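Kirola (Actinidia deliciosa, PDB 4IGV) is a kiwifruit allergen of the ripening-related MLP family, related to PR-10 proteins, and probably binds small hydrophobic ligands, as relatives with the Bet v 1 fold do. Local coordinates at residues E33-P36 and V37-Q40. Residues are numbered along the deposited sequence; the frame is centred on the assembly and turned at random.
Sequences EMSP and VNIQ
A single alpha-turn between helix 30-34 and strand 39-46 brings Ser35 and Pro36 against Asn38, Ile39 and Gln40. The Ser35 carbonyl closes the turn. Ile39 N, four residues on, donates to Ser35 O at 2.9 Å, with a C=O...N angle of 166°. Asn38 N adds a weak i+3 bond to the same oxygen. A second tie comes from the Gln40 side chain. A turn about its CB-CG bond (chi2 75°) folds the amide back toward the Pro36 carbonyl. Gln40 NE2 then donates to Pro36 O at 3.1 Å, approaching 35° off the carbonyl plane. The same nitrogen makes a weak bond to Val37 O, so one amide spans two successive carbonyls. Gln40 OE1 bonds to Thr61 OG1 on strand 55-62. In the Bet v 1 fold, two short helices lead into the second strand, and the long C-terminal helix, here 131-145, packs across the curved sheet. Ser35 and Asn38 are buried against that helix. Ser35 OG lies 2.8 Å from Asn38 OD1 and hydrogen-bonds to Asp143 OD2. Asn38 ND2 bonds to Glu139 OE1, one helical turn before Asp143. Ile39 packs on Phe136 and Ile31, while Pro36 and Val37 are exposed.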
loop_
_atom_site.group_PDB
_atom_site.type_symbol
_atom_site.label_atom_id
_atom_site.label_comp_id
_atom_site.label_asym_id
_atom_site.label_seq_id
_atom_site.Cartn_x
_atom_site.Cartn_y
_atom_site.Cartn_z
ATOM N N GLU A 33 0.143 -3.306 -13.715
ATOM C CA GLU A 33 0.375 -4.445 -14.572
ATOM C C GLU A 33 0.243 -5.790 -13.846
ATOM O O GLU A 33 -0.264 -6.772 -14.428
ATOM C CB GLU A 33 1.768 -4.271 -15.184
ATOM C CG GLU A 33 2.421 -5.491 -15.692
ATOM C CD GLU A 33 3.897 -5.204 -16.036
ATOM O OE1 GLU A 33 4.109 -4.562 -17.092
ATOM O OE2 GLU A 33 4.809 -5.597 -15.252
ATOM N N MET A 34 0.721 -5.838 -12.588
ATOM C CA MET A 34 0.801 -7.078 -11.826
ATOM C C MET A 34 -0.481 -7.445 -11.116
ATOM O O MET A 34 -0.762 -8.622 -10.873
ATOM C CB MET A 34 1.957 -7.026 -10.836
ATOM C CG MET A 34 3.269 -6.783 -11.548
ATOM S SD MET A 34 4.660 -6.571 -10.396
ATOM C CE MET A 34 6.039 -6.548 -11.546
ATOM N N SER A 35 -1.308 -6.439 -10.844
ATOM C CA SER A 35 -2.612 -6.643 -10.142
ATOM C C SER A 35 -3.682 -5.757 -10.802
ATOM O O SER A 35 -4.331 -4.917 -10.165
ATOM C CB SER A 35 -2.502 -6.310 -8.644
ATOM O OG SER A 35 -3.550 -6.894 -7.883
ATOM N N PRO A 36 -3.976 -6.023 -12.099
ATOM C CA PRO A 36 -4.835 -5.129 -12.871
ATOM C C PRO A 36 -6.291 -5.140 -12.519
ATOM O O PRO A 36 -6.990 -4.167 -12.823
ATOM C CB PRO A 36 -4.615 -5.618 -14.301
ATOM C CG PRO A 36 -4.244 -7.048 -14.133
ATOM C CD PRO A 36 -3.385 -7.090 -12.930
ATOM N N VAL A 37 -6.755 -6.190 -11.856
ATOM C CA VAL A 37 -8.142 -6.197 -11.380
ATOM C C VAL A 37 -8.305 -5.154 -10.238
ATOM O O VAL A 37 -9.355 -4.474 -10.137
ATOM C CB VAL A 37 -8.560 -7.603 -10.928
ATOM C CG1 VAL A 37 -9.955 -7.534 -10.339
ATOM C CG2 VAL A 37 -8.491 -8.619 -12.159
ATOM N N ASN A 38 -7.260 -5.038 -9.411
ATOM C CA ASN A 38 -7.291 -4.225 -8.211
ATOM C C ASN A 38 -6.862 -2.773 -8.465
ATOM O O ASN A 38 -7.429 -1.855 -7.927
ATOM C CB ASN A 38 -6.411 -4.851 -7.125
ATOM C CG ASN A 38 -6.886 -6.201 -6.699
ATOM O OD1 ASN A 38 -6.085 -7.150 -6.652
ATOM N ND2 ASN A 38 -8.171 -6.327 -6.492
ATOM N N ILE A 39 -5.847 -2.598 -9.293
ATOM C CA ILE A 39 -5.213 -1.295 -9.546
ATOM C C ILE A 39 -5.264 -0.947 -10.997
ATOM O O ILE A 39 -4.736 -1.704 -11.863
ATOM C CB ILE A 39 -3.752 -1.303 -9.090
ATOM C CG1 ILE A 39 -3.646 -1.680 -7.605
ATOM C CG2 ILE A 39 -3.090 0.066 -9.376
ATOM C CD1 ILE A 39 -4.128 -0.679 -6.733
ATOM N N GLN A 40 -5.918 0.173 -11.307
ATOM C CA GLN A 40 -6.053 0.626 -12.692
ATOM C C GLN A 40 -5.086 1.744 -13.078
ATOM O O GLN A 40 -4.863 1.970 -14.265
ATOM C CB GLN A 40 -7.454 1.082 -12.965
ATOM C CG GLN A 40 -8.441 -0.030 -13.026
ATOM C CD GLN A 40 -8.818 -0.614 -11.672
ATOM O OE1 GLN A 40 -9.236 0.109 -10.795
ATOM N NE2 GLN A 40 -8.662 -1.935 -11.505
#